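Local coordinates for protein sensor kinase citA (Klebsiella pneumoniae, PDB 1P0Z) that senses citrate in the periplasm as a histidine kinase and probably activates its partner regulator CitB by phosphorylation, inducing the citrate-fermentation genes, at residues A[30-35]-A[55-60]; A[108-111]-A[115-118]. One frame throughout, in Å; residues are numbered along the deposited sequence.

Interaction 1: A[30-35]-A[55-60]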
loop_
_atom_site.group_PDB
_atom_site.type_symbol
_atom_site.label_atom_id
_atom_site.label_comp_id
_atom_site.label_asym_id
_atom_site.label_seq_id
_atom_site.Cartn_x
_atom_site.Cartn_y
_atom_site.Cartn_z
ATOM N N GLN A 30 14.109 -5.803 0.985
ATOM C CA GLN A 30 15.140 -6.371 1.850
ATOM C C GLN A 30 16.438 -5.603 1.665
ATOM O O GLN A 30 17.153 -5.343 2.630
ATOM C CB GLN A 30 15.367 -7.857 1.521
ATOM C CG GLN A 30 14.193 -8.735 1.901
ATOM C CD GLN A 30 14.378 -10.197 1.551
ATOM O OE1 GLN A 30 14.714 -10.547 0.413
ATOM N NE2 GLN A 30 14.136 -11.067 2.529
ATOM N N LYS A 31 16.722 -5.239 0.416
ATOM C CA LYS A 31 17.929 -4.491 0.055
ATOM C C LYS A 31 17.807 -2.976 0.220
ATOM O O LYS A 31 18.802 -2.244 0.081
ATOM C CB LYS A 31 18.291 -4.772 -1.407
ATOM C CG LYS A 31 18.686 -6.203 -1.702
ATOM C CD LYS A 31 18.892 -6.401 -3.175
ATOM C CE LYS A 31 19.320 -7.827 -3.477
ATOM N NZ LYS A 31 19.418 -8.057 -4.942
ATOM N N ARG A 32 16.587 -2.519 0.488
ATOM C CA ARG A 32 16.257 -1.108 0.652
ATOM C C ARG A 32 16.690 -0.345 -0.593
ATOM O O ARG A 32 17.236 0.759 -0.519
ATOM C CB ARG A 32 16.918 -0.529 1.912
ATOM C CG ARG A 32 16.438 -1.165 3.216
ATOM C CD ARG A 32 16.938 -0.397 4.452
ATOM N NE ARG A 32 16.299 0.911 4.624
ATOM C CZ ARG A 32 15.087 1.083 5.155
ATOM N NH1 ARG A 32 14.389 0.030 5.566
ATOM N NH2 ARG A 32 14.575 2.306 5.286
ATOM N N ASP A 33 16.447 -0.944 -1.751
ATOM C CA ASP A 33 16.818 -0.322 -3.003
ATOM C C ASP A 33 15.663 0.538 -3.532
ATOM O O ASP A 33 14.814 0.035 -4.286
ATOM C CB ASP A 33 17.156 -1.394 -4.031
ATOM C CG ASP A 33 17.740 -0.810 -5.302
ATOM O OD1 ASP A 33 17.504 0.389 -5.589
ATOM O OD2 ASP A 33 18.434 -1.566 -6.031
ATOM N N LEU A 34 15.669 1.825 -3.171
ATOM C CA LEU A 34 14.611 2.771 -3.565
ATOM C C LEU A 34 14.344 2.920 -5.056
ATOM O O LEU A 34 13.181 2.982 -5.478
ATOM C CB LEU A 34 14.886 4.164 -2.975
ATOM C CG LEU A 34 15.025 4.216 -1.444
ATOM C CD1 LEU A 34 15.142 5.680 -1.044
ATOM C CD2 LEU A 34 13.830 3.555 -0.731
ATOM N N ALA A 35 15.409 2.991 -5.856
ATOM C CA ALA A 35 15.233 3.128 -7.299
ATOM C C ALA A 35 14.592 1.875 -7.867
ATOM O O ALA A 35 13.754 1.955 -8.774
ATOM C CB ALA A 35 16.582 3.363 -7.986
ATOM N N VAL A 55 4.506 2.170 -0.355
ATOM C CA VAL A 55 5.223 0.995 0.125
ATOM C C VAL A 55 6.027 1.445 1.346
ATOM O O VAL A 55 6.708 2.491 1.297
ATOM C CB VAL A 55 6.223 0.425 -0.913
ATOM C CG1 VAL A 55 6.955 -0.792 -0.276
ATOM C CG2 VAL A 55 5.468 0.003 -2.206
ATOM N N GLY A 56 5.887 0.694 2.435
ATOM C CA GLY A 56 6.638 1.047 3.634
ATOM C C GLY A 56 7.514 -0.108 4.108
ATOM O O GLY A 56 7.279 -1.269 3.748
ATOM N N ASP A 57 8.522 0.211 4.924
ATOM C CA ASP A 57 9.368 -0.851 5.465
ATOM C C ASP A 57 8.751 -1.418 6.747
ATOM O O ASP A 57 7.603 -1.095 7.113
ATOM C CB ASP A 57 10.818 -0.369 5.676
ATOM C CG ASP A 57 10.972 0.613 6.823
ATOM O OD1 ASP A 57 10.040 0.815 7.636
ATOM O OD2 ASP A 57 12.090 1.189 6.904
ATOM N N ALA A 58 9.495 -2.280 7.441
ATOM C CA ALA A 58 8.953 -2.934 8.618
ATOM C C ALA A 58 8.527 -1.990 9.746
ATOM O O ALA A 58 7.648 -2.328 10.546
ATOM C CB ALA A 58 9.971 -3.979 9.143
ATOM N N SER A 59 9.177 -0.833 9.839
ATOM C CA SER A 59 8.827 0.121 10.886
ATOM C C SER A 59 7.817 1.142 10.354
ATOM O O SER A 59 7.420 2.070 11.069
ATOM C CB SER A 59 10.087 0.848 11.376
ATOM O OG SER A 59 10.574 1.721 10.361
ATOM N N GLY A 60 7.402 0.980 9.094
ATOM C CA GLY A 60 6.442 1.915 8.535
ATOM C C GLY A 60 7.066 3.152 7.909
ATOM O O GLY A 60 6.366 4.145 7.654
#
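R32 and D57 make the whole of this contact, a salt bridge in which the end of the guanidinium group grips a single carboxylate oxygen. NH1 of R32 lies 2.9 Å from OD2 of D57 with an N-H...O angle of 154°, and NH2 of R32 reaches the same OD2 at 3.2 Å along a more bent path. Both nitrogens meet that oxygen on its anti side, somewhat out of the carboxylate plane, while OD2 lies close to the guanidinium plane. Because both nitrogens go to OD2, this is not the side-by-side pairing of two nitrogens with two oxygens; the two planes are turned 52° against each other.

The D57 end is the compact, buried side. CG of D57 stands between the backbone N and the carbonyl carbon (chi1 71°), with OD1 on the side of the turn that follows. OD1 accepts from OG of S59 at 2.9 Å on its syn side, and from the backbone N of S59, also at 2.9 Å, from above the plane; the backbone N of Q61 is a further donor. With one oxygen held by the turn and the other by the arginine, rotation of the carboxylate is restricted, and the gathered donors would probably favour its charged form.

The R32 side is looser and exposed. The backbone passes 8.4 Å from D57, CA to CA, and the arginine bridges that gap with a chain bent at chi3, which also touches L63 and Q61. R32 has positive phi in a Schellman motif that closes helix 23-30, and D33 then N-caps helix 34-47. Across the bridge, D57 opens a type I beta turn to G60, closed by G60 N to D57 O at 2.9 Å, and its OD1 bond to S59 N makes an Asx turn.

Interaction 2: A[108-111]-A[115-118]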
loop_
_atom_site.group_PDB
_atom_site.type_symbol
_atom_site.label_atom_id
_atom_site.label_comp_id
_atom_site.label_asym_id
_atom_site.label_seq_id
_atom_site.Cartn_x
_atom_site.Cartn_y
_atom_site.Cartn_z
ATOM N N ILE A 108 4.298 -7.166 3.330
ATOM C CA ILE A 108 5.260 -7.765 2.393
ATOM C C ILE A 108 6.046 -8.669 3.365
ATOM O O ILE A 108 6.518 -8.191 4.399
ATOM C CB ILE A 108 6.238 -6.729 1.818
ATOM C CG1 ILE A 108 5.479 -5.565 1.172
ATOM C CG2 ILE A 108 7.158 -7.421 0.812
ATOM C CD1 ILE A 108 6.406 -4.425 0.694
ATOM N N GLN A 109 6.175 -9.954 3.031
ATOM C CA GLN A 109 6.832 -10.945 3.907
ATOM C C GLN A 109 7.988 -11.671 3.256
ATOM O O GLN A 109 7.958 -11.902 2.054
ATOM C CB GLN A 109 5.796 -11.974 4.343
ATOM C CG GLN A 109 4.784 -11.409 5.331
ATOM C CD GLN A 109 3.565 -12.280 5.458
ATOM O OE1 GLN A 109 2.724 -12.325 4.553
ATOM N NE2 GLN A 109 3.454 -13.000 6.583
ATOM N N ASP A 110 9.009 -12.022 4.043
ATOM C CA ASP A 110 10.084 -12.826 3.449
ATOM C C ASP A 110 9.612 -14.291 3.377
ATOM O O ASP A 110 8.486 -14.617 3.770
ATOM C CB ASP A 110 11.425 -12.690 4.217
ATOM C CG ASP A 110 11.382 -13.209 5.641
ATOM O OD1 ASP A 110 10.539 -14.050 6.007
ATOM O OD2 ASP A 110 12.267 -12.771 6.424
ATOM N N ALA A 111 10.473 -15.191 2.901
ATOM C CA ALA A 111 10.056 -16.584 2.758
ATOM C C ALA A 111 9.652 -17.285 4.065
ATOM O O ALA A 111 8.861 -18.213 4.035
ATOM C CB ALA A 111 11.156 -17.383 2.028
ATOM N N VAL A 115 7.328 -10.264 8.658
ATOM C CA VAL A 115 6.901 -9.046 7.964
ATOM C C VAL A 115 8.099 -8.098 7.790
ATOM O O VAL A 115 8.793 -7.740 8.763
ATOM C CB VAL A 115 5.804 -8.313 8.761
ATOM C CG1 VAL A 115 5.443 -6.992 8.045
ATOM C CG2 VAL A 115 4.587 -9.211 8.900
ATOM N N ILE A 116 8.341 -7.678 6.550
ATOM C CA ILE A 116 9.433 -6.748 6.267
ATOM C C ILE A 116 8.925 -5.427 5.691
ATOM O O ILE A 116 9.713 -4.546 5.306
ATOM C CB ILE A 116 10.489 -7.372 5.293
ATOM C CG1 ILE A 116 9.843 -7.737 3.947
ATOM C CG2 ILE A 116 11.128 -8.625 5.973
ATOM C CD1 ILE A 116 10.870 -8.176 2.849
ATOM N N GLY A 117 7.603 -5.297 5.597
ATOM C CA GLY A 117 7.094 -4.039 5.051
ATOM C C GLY A 117 5.598 -4.125 4.791
ATOM O O GLY A 117 4.931 -5.063 5.216
ATOM N N ILE A 118 5.085 -3.143 4.056
ATOM C CA ILE A 118 3.641 -3.070 3.808
ATOM C C ILE A 118 3.372 -2.406 2.446
ATOM O O ILE A 118 4.113 -1.543 1.990
ATOM C CB ILE A 118 2.974 -2.223 4.942
ATOM C CG1 ILE A 118 1.454 -2.128 4.754
ATOM C CG2 ILE A 118 3.623 -0.813 5.003
ATOM C CD1 ILE A 118 0.736 -1.436 5.980
#
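I108 pairs with both I116 and G117 in a classic beta bulge, close to the turn of the antiparallel hairpin formed by strands 101-109 and 115-124. The backbone N of I108 donates to O of G117 at 2.9 Å. In return, O of I108 receives N of I116, also at 2.9 Å and with a nearly straight N-H...O angle of 166°, and it draws a weak bond from N of G117 at 3.3 Å. The extra residue shifts the register, so that Q109 faces V115 in a non-hydrogen-bonded pair.

Side chains fill in around this backbone frame. CG2 of I108 meets CG1 of I116 at 4.1 Å, the two chains crossing at about a right angle, while CG1 and CD1 of I108 run over the bare G117 toward the backbone of I118. G117 is almost fully extended, and the absence of a side chain lets I108 lie across it. On the opposite face of the sheet, CG of Q109 lies 4.2 Å from CG2 of V115.

Farther out, L25 and V26 of helix 23-30 cover I108, and A87 touches both Q109 and V115. The turn between the strands is tied by NE2 of Q109 to O of G113 and by OD1 of D110 to N of K114. Within the bulge itself, CG1 of I116, set between its backbone N and carbonyl carbon (chi1 61°), comes within 3.4 Å of O of I108.

Overall arrangement
Strands 52-57 and 115-124 are neighbours in the sheet of this periplasmic PAS-like domain, and the interactions join there: N of G56 probably donates to O of I118 at 2.9 Å. Both are partly buried. Interaction 1 is an ionic contact between an exposed arginine and a buried aspartate, linking the turn between helices 23-30 and 34-47 to the chain around D57. Interaction 2, with no exposed residue among those touching, buries about four times the area through backbone bonds and apolar packing within one hairpin. Q30, two residues before R32, packs its CG 3.5 Å from CD1 of I116. Between side chains, citrate-binding R62 is about 8 Å from D57 and K105 about 4 Å from I118.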